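Side-chain contacts in peptidase, M20/M25/M40 family (Staphylococcus aureus, PDB 4EWT), which probably hydrolyses N-acyl or related amide bonds as a metal-dependent amidohydrolase of the M20 peptidase family, with two bound manganese ions: residues K38-A41 against E42-G46; S213-V216 against T217-T221; V310-T313 against L314-N318. All coordinates share one frame; numbering follows the deposited sequence.

Contact 1 of 3, residues K38-A41 against E42-G46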
loop_
_atom_site.group_PDB
_atom_site.type_symbol
_atom_site.label_atom_id
_atom_site.label_comp_id
_atom_site.label_asym_id
_atom_site.label_seq_id
_atom_site.Cartn_x
_atom_site.Cartn_y
_atom_site.Cartn_z
ATOM N N LYS A 38 14.671 -21.665 46.264
ATOM C CA LYS A 38 15.109 -22.420 47.440
ATOM C C LYS A 38 16.594 -22.228 47.734
ATOM O O LYS A 38 16.982 -22.120 48.898
ATOM C CB LYS A 38 14.779 -23.907 47.300
ATOM C CG LYS A 38 13.413 -24.289 47.862
ATOM C CD LYS A 38 13.048 -25.759 47.588
ATOM C CE LYS A 38 13.969 -26.727 48.316
ATOM N NZ LYS A 38 13.398 -28.108 48.395
ATOM N N TYR A 39 17.413 -22.181 46.683
ATOM C CA TYR A 39 18.851 -21.939 46.816
ATOM C C TYR A 39 19.179 -20.560 47.415
ATOM O O TYR A 39 20.113 -20.424 48.204
ATOM C CB TYR A 39 19.535 -22.100 45.459
ATOM C CG TYR A 39 21.018 -21.793 45.472
ATOM C CD1 TYR A 39 21.953 -22.791 45.743
ATOM C CD2 TYR A 39 21.486 -20.507 45.209
ATOM C CE1 TYR A 39 23.316 -22.516 45.747
ATOM C CE2 TYR A 39 22.843 -20.224 45.214
ATOM C CZ TYR A 39 23.749 -21.231 45.480
ATOM O OH TYR A 39 25.091 -20.949 45.482
ATOM N N ILE A 40 18.409 -19.549 47.020
ATOM C CA ILE A 40 18.587 -18.181 47.499
ATOM C C ILE A 40 18.218 -18.069 48.981
ATOM O O ILE A 40 18.968 -17.479 49.762
ATOM C CB ILE A 40 17.777 -17.162 46.631
ATOM C CG1 ILE A 40 18.384 -17.052 45.228
ATOM C CG2 ILE A 40 17.719 -15.785 47.299
ATOM C CD1 ILE A 40 17.434 -16.478 44.175
ATOM N N ALA A 41 17.075 -18.638 49.367
ATOM C CA ALA A 41 16.659 -18.679 50.780
ATOM C C ALA A 41 17.637 -19.496 51.630
ATOM O O ALA A 41 17.890 -19.171 52.800
ATOM C CB ALA A 41 15.246 -19.237 50.911
ATOM N N GLU A 42 18.207 -20.539 51.069
ATOM C CA GLU A 42 19.186 -21.301 51.782
ATOM C C GLU A 42 20.479 -20.555 51.926
ATOM O O GLU A 42 21.123 -20.717 52.926
ATOM C CB GLU A 42 19.445 -22.651 51.147
ATOM C CG GLU A 42 19.936 -22.529 49.789
ATOM C CD GLU A 42 21.333 -23.017 49.551
ATOM O OE1 GLU A 42 22.240 -22.166 49.425
ATOM O OE2 GLU A 42 21.509 -24.247 49.410
ATOM N N PHE A 43 20.863 -19.750 50.943
ATOM C CA PHE A 43 22.095 -18.958 51.077
ATOM C C PHE A 43 22.117 -18.112 52.355
ATOM O O PHE A 43 23.155 -18.005 53.020
ATOM C CB PHE A 43 22.328 -18.077 49.841
ATOM C CG PHE A 43 23.495 -17.120 49.979
ATOM C CD1 PHE A 43 24.776 -17.504 49.594
ATOM C CD2 PHE A 43 23.306 -15.837 50.499
ATOM C CE1 PHE A 43 25.852 -16.627 49.722
ATOM C CE2 PHE A 43 24.376 -14.956 50.640
ATOM C CZ PHE A 43 25.652 -15.347 50.246
ATOM N N TYR A 44 20.976 -17.523 52.702
ATOM C CA TYR A 44 20.921 -16.636 53.864
ATOM C C TYR A 44 20.854 -17.343 55.226
ATOM O O TYR A 44 20.809 -16.682 56.263
ATOM C CB TYR A 44 19.797 -15.607 53.715
ATOM C CG TYR A 44 20.041 -14.629 52.590
ATOM C CD1 TYR A 44 21.013 -13.636 52.708
ATOM C CD2 TYR A 44 19.306 -14.696 51.407
ATOM C CE1 TYR A 44 21.251 -12.745 51.686
ATOM C CE2 TYR A 44 19.534 -13.797 50.372
ATOM C CZ TYR A 44 20.506 -12.828 50.527
ATOM O OH TYR A 44 20.759 -11.935 49.538
ATOM N N LYS A 45 20.885 -18.662 55.225
ATOM C CA LYS A 45 20.931 -19.436 56.469
ATOM C C LYS A 45 22.234 -19.180 57.180
ATOM O O LYS A 45 23.270 -19.233 56.584
ATOM C CB LYS A 45 20.791 -20.926 56.213
ATOM C CG LYS A 45 19.529 -21.364 55.554
ATOM C CD LYS A 45 18.333 -21.108 56.364
ATOM C CE LYS A 45 17.314 -22.163 56.096
ATOM N NZ LYS A 45 15.994 -21.822 56.639
ATOM N N GLY A 46 22.143 -18.859 58.457
ATOM C CA GLY A 46 23.324 -18.577 59.283
ATOM C C GLY A 46 23.799 -17.141 59.195
ATOM O O GLY A 46 24.784 -16.769 59.832
#
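Glu42 folds back over Tyr39, one turn earlier in helix 34-43. Its CG sits between the backbone N and the carbonyl carbon (chi1 60°), and the chain bends again at chi2. In the model this puts OE1 over one face of the Tyr39 ring, near the rim, 3.7 Å from Tyr39 CD1. Glu42 CG is modelled too close to Tyr39 O, so the placing of the carboxylate is doubtful. The carboxylate and ring planes are 20° apart, but only OE1 lies over the ring. The backbone bond from Glu42 N to Lys38 O, 3.0 Å, is sounder. Helix 34-43 belongs to the metal-bearing domain of this M20-family enzyme. Its buried side packs against helices 13-25 and 105-120 and strands 60-65 and 129-135. Tyr39 stacks on Tyr22 and touches Ile19 and Leu23. Ile40 in the helix and Tyr44 just past its end lie side by side, pointing the same way. Ile40 CG2 meets Tyr44 CE2 at 4.1 Å, and Ile40 O approaches Tyr44 CD2 at 3.3 Å. Both side chains pack on the sheet: Ile40 touches Ile60 and His134, and Tyr44 touches Val62 and Val132. Ala41 is partly exposed. Lys45 CG passes its carbonyl, 3.9 Å from Ala41 O. The helix ends at Phe43; beyond it Lys45 N bonds back to Glu42 O.

Contact 2 of 3, residues S213-V216 against T217-T221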
loop_
_atom_site.group_PDB
_atom_site.type_symbol
_atom_site.label_atom_id
_atom_site.label_comp_id
_atom_site.label_asym_id
_atom_site.label_seq_id
_atom_site.Cartn_x
_atom_site.Cartn_y
_atom_site.Cartn_z
ATOM N N SER A 213 -3.614 -7.274 4.279
ATOM C CA SER A 213 -2.403 -6.776 3.604
ATOM C C SER A 213 -2.417 -5.259 3.471
ATOM O O SER A 213 -1.377 -4.619 3.641
ATOM C CB SER A 213 -2.252 -7.400 2.228
ATOM O OG SER A 213 -1.877 -8.769 2.381
ATOM N N TYR A 214 -3.584 -4.689 3.141
ATOM C CA TYR A 214 -3.701 -3.236 3.103
ATOM C C TYR A 214 -3.509 -2.674 4.500
ATOM O O TYR A 214 -2.808 -1.682 4.660
ATOM C CB TYR A 214 -5.016 -2.743 2.456
ATOM C CG TYR A 214 -4.927 -2.639 0.935
ATOM C CD1 TYR A 214 -4.439 -1.477 0.298
ATOM C CD2 TYR A 214 -5.313 -3.715 0.123
ATOM C CE1 TYR A 214 -4.347 -1.407 -1.146
ATOM C CE2 TYR A 214 -5.236 -3.652 -1.293
ATOM C CZ TYR A 214 -4.757 -2.514 -1.922
ATOM O OH TYR A 214 -4.696 -2.499 -3.317
ATOM N N PHE A 215 -4.093 -3.312 5.511
ATOM C CA PHE A 215 -3.797 -2.944 6.896
ATOM C C PHE A 215 -2.305 -2.916 7.270
ATOM O O PHE A 215 -1.884 -1.989 7.952
ATOM C CB PHE A 215 -4.532 -3.847 7.893
ATOM C CG PHE A 215 -4.255 -3.500 9.336
ATOM C CD1 PHE A 215 -4.919 -2.437 9.953
ATOM C CD2 PHE A 215 -3.346 -4.232 10.074
ATOM C CE1 PHE A 215 -4.673 -2.103 11.285
ATOM C CE2 PHE A 215 -3.101 -3.911 11.421
ATOM C CZ PHE A 215 -3.771 -2.836 12.019
ATOM N N VAL A 216 -1.528 -3.925 6.849
ATOM C CA VAL A 216 -0.097 -3.963 7.178
ATOM C C VAL A 216 0.627 -2.772 6.542
ATOM O O VAL A 216 1.419 -2.131 7.221
ATOM C CB VAL A 216 0.582 -5.334 6.833
ATOM C CG1 VAL A 216 2.085 -5.281 7.023
ATOM C CG2 VAL A 216 -0.014 -6.483 7.708
ATOM N N THR A 217 0.326 -2.460 5.271
ATOM C CA THR A 217 0.910 -1.316 4.591
ATOM C C THR A 217 0.537 0.021 5.242
ATOM O O THR A 217 1.403 0.878 5.431
ATOM C CB THR A 217 0.518 -1.254 3.079
ATOM O OG1 THR A 217 -0.902 -1.044 2.972
ATOM C CG2 THR A 217 0.921 -2.537 2.355
ATOM N N ALA A 218 -0.743 0.200 5.581
ATOM C CA ALA A 218 -1.200 1.418 6.259
ATOM C C ALA A 218 -0.601 1.573 7.672
ATOM O O ALA A 218 -0.370 2.688 8.151
ATOM C CB ALA A 218 -2.737 1.450 6.312
ATOM N N LEU A 219 -0.382 0.453 8.351
ATOM C CA LEU A 219 0.172 0.469 9.698
ATOM C C LEU A 219 1.561 1.136 9.788
ATOM O O LEU A 219 1.933 1.650 10.843
ATOM C CB LEU A 219 0.272 -0.951 10.224
ATOM C CG LEU A 219 0.542 -1.151 11.720
ATOM C CD1 LEU A 219 -0.622 -0.624 12.555
ATOM C CD2 LEU A 219 0.740 -2.614 11.947
ATOM N N GLN A 220 2.309 1.125 8.687
ATOM C CA GLN A 220 3.665 1.682 8.673
ATOM C C GLN A 220 3.645 3.189 8.941
ATOM O O GLN A 220 4.656 3.739 9.365
ATOM C CB GLN A 220 4.369 1.389 7.343
ATOM C CG GLN A 220 4.422 -0.135 6.993
ATOM C CD GLN A 220 4.768 -1.003 8.190
ATOM O OE1 GLN A 220 3.985 -1.890 8.576
ATOM N NE2 GLN A 220 5.935 -0.758 8.783
ATOM N N THR A 221 2.495 3.839 8.705
ATOM C CA THR A 221 2.361 5.267 8.965
ATOM C C THR A 221 2.303 5.616 10.436
ATOM O O THR A 221 2.527 6.767 10.788
ATOM C CB THR A 221 1.134 5.905 8.281
ATOM O OG1 THR A 221 -0.062 5.236 8.721
ATOM C CG2 THR A 221 1.264 5.847 6.758
#
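Polar contact centres on Tyr214 O, which accepts two hydrogen bonds. Thr217 OG1 donates to Tyr214 O at 2.6 Å. Ala218 N donates to Tyr214 O at 2.9 Å. The amide comes in nearly along the C=O axis, at 164°. The hydroxyl approaches from the flank, at 122°. Thr217 places OG1 between its backbone N and carbonyl carbon (chi1 65°), which turns the hydroxyl back onto the preceding turn. Thr217 CG2 then lies 3.4 Å from Ser213 O. Thr217 N and Leu219 N continue the helical bonds, to Ser213 O and Phe215 O.

Apolar contact is made by Phe215 and Leu219. Phe215 CZ meets Leu219 CD1 at 3.9 Å, and the two side chains cross at a slant. Both pack within their own domain: Leu219 on Val235 and Ile237 of strand 233-242, and both on Leu277 of helix 264-285.

Other subunits pack on helix 208-226. Val216 touches Ser213 of the second subunit. Tyr214 OH bonds to Thr217 O of the third subunit. The chemistry is that of a buried helix in an oligomer. One flank is apolar and packs on the sheet and helix 264-285 of its own subunit. The Thr217 hydroxyl spends its proton on Tyr214 O within the helix, although Thr217 itself meets Tyr214 of the third subunit.

Contact 3 of 3, residues V310-T313 against L314-N318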
loop_
_atom_site.group_PDB
_atom_site.type_symbol
_atom_site.label_atom_id
_atom_site.label_comp_id
_atom_site.label_asym_id
_atom_site.label_seq_id
_atom_site.Cartn_x
_atom_site.Cartn_y
_atom_site.Cartn_z
ATOM N N VAL A 310 22.856 8.916 42.252
ATOM C CA VAL A 310 23.592 7.655 42.118
ATOM C C VAL A 310 24.909 7.844 41.362
ATOM O O VAL A 310 25.961 7.365 41.797
ATOM C CB VAL A 310 22.722 6.535 41.472
ATOM C CG1 VAL A 310 23.580 5.364 41.010
ATOM C CG2 VAL A 310 21.649 6.066 42.446
ATOM N N ALA A 311 24.843 8.557 40.244
ATOM C CA ALA A 311 26.020 8.857 39.443
ATOM C C ALA A 311 27.002 9.786 40.164
ATOM O O ALA A 311 28.217 9.669 39.983
ATOM C CB ALA A 311 25.607 9.458 38.129
ATOM N N LYS A 312 26.469 10.710 40.967
ATOM C CA LYS A 312 27.291 11.654 41.724
ATOM C C LYS A 312 28.064 10.891 42.795
ATOM O O LYS A 312 29.280 11.052 42.935
ATOM C CB LYS A 312 26.422 12.756 42.352
ATOM C CG LYS A 312 27.155 13.687 43.326
ATOM C CD LYS A 312 26.242 14.779 43.881
ATOM C CE LYS A 312 27.031 15.771 44.726
ATOM N NZ LYS A 312 26.206 16.926 45.195
ATOM N N THR A 313 27.345 10.044 43.528
ATOM C CA THR A 313 27.915 9.232 44.597
ATOM C C THR A 313 29.029 8.322 44.074
ATOM O O THR A 313 30.093 8.224 44.682
ATOM C CB THR A 313 26.817 8.389 45.284
ATOM O OG1 THR A 313 25.783 9.250 45.782
ATOM C CG2 THR A 313 27.382 7.584 46.423
ATOM N N LEU A 314 28.790 7.675 42.935
ATOM C CA LEU A 314 29.749 6.717 42.385
ATOM C C LEU A 314 31.014 7.374 41.837
ATOM O O LEU A 314 32.096 6.795 41.911
ATOM C CB LEU A 314 29.100 5.836 41.317
ATOM C CG LEU A 314 28.046 4.824 41.771
ATOM C CD1 LEU A 314 27.320 4.238 40.564
ATOM C CD2 LEU A 314 28.665 3.723 42.617
ATOM N N LYS A 315 30.871 8.578 41.286
ATOM C CA LYS A 315 32.013 9.319 40.758
ATOM C C LYS A 315 32.875 9.871 41.891
ATOM O O LYS A 315 34.098 9.940 41.773
ATOM C CB LYS A 315 31.552 10.433 39.807
ATOM C CG LYS A 315 31.245 9.941 38.388
ATOM C CD LYS A 315 30.831 11.070 37.443
ATOM C CE LYS A 315 29.318 11.141 37.257
ATOM N NZ LYS A 315 28.877 12.322 36.453
ATOM N N GLU A 316 32.228 10.225 43.000
ATOM C CA GLU A 316 32.902 10.811 44.161
ATOM C C GLU A 316 33.546 9.797 45.110
ATOM O O GLU A 316 34.244 10.182 46.052
ATOM C CB GLU A 316 31.928 11.680 44.947
ATOM C CG GLU A 316 31.704 13.049 44.352
ATOM C CD GLU A 316 30.723 13.874 45.160
ATOM O OE1 GLU A 316 30.435 13.496 46.318
ATOM O OE2 GLU A 316 30.237 14.901 44.638
ATOM N N ALA A 317 33.303 8.512 44.873
ATOM C CA ALA A 317 33.890 7.453 45.698
ATOM C C ALA A 317 35.255 7.007 45.176
ATOM O O ALA A 317 36.038 6.411 45.917
ATOM C CB ALA A 317 32.946 6.270 45.788
ATOM N N ASN A 318 35.521 7.295 43.924
ATOM C CA ASN A 318 36.740 6.874 43.306
ATOM C C ASN A 318 37.131 5.432 43.280
ATOM O O ASN A 318 38.085 5.057 43.923
ATOM C CB ASN A 318 37.906 7.561 43.983
ATOM C CG ASN A 318 38.223 8.903 43.384
ATOM O OD1 ASN A 318 38.539 9.010 42.200
ATOM N ND2 ASN A 318 38.159 9.945 44.208
#
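Glu316 N donates to Lys312 O at 3.1 Å. This backbone bond joins the two residues whose side chains also meet on the exposed flank of the helix. The Lys312 chain runs fully extended, with CG anti to the backbone N (chi1 172°). Glu316 is extended too, and the two chains cross at a slant. The carboxylate reaches the lysine's carbon chain: Glu316 OE2 lies 3.3 Å from Lys312 CE and 3.6 Å from Lys312 CG. The charged ends stay farther apart, with Lys312 NZ 4.5 Å from Glu316 OE2. That is beyond a salt bridge, though the opposite charges probably still attract.

Helix 304-316 lies beside strand 322-325, an edge strand of the mixed sheet within this chain, in the metal-bearing domain, and against helix 372-386. Leu314 touches Val323, Ala379 and Val383, which places it between the strand and helix 372-386. Val310 lies beside it, pointing the same way, with Val310 CG1 at 3.9 Å from Leu314 CD1. The Lys315 chain passes beside Ala311 O from CG onward, and the bend at chi3 (-100°) keeps CE near it, 3.3 Å from Ala311 O. Its amine makes a weak hydrogen bond to Tyr176 OH. Thr313 OG1 bonds back to Tyr309 O.

In the fold
Each contact lies along one helix, and contacts 1 and 3 run into the loop after it. None touches another. Contacts 1 and 3 belong to the domain built on the mixed sheet, with centres about 31 Å apart. Both are partly buried: apolar residues face the protein, while charged chains lie on the outer side. The glutamate differs between them, lying over a tyrosine face in contact 1 and against a lysine's carbon chain in contact 3. Contact 2 is wholly buried and belongs to the other domain, its centre about 53 Å from contact 1 and 48 Å from contact 3. It has no charged residue; a threonine hydroxyl turns onto the backbone instead. Contact 2 alone meets other subunits.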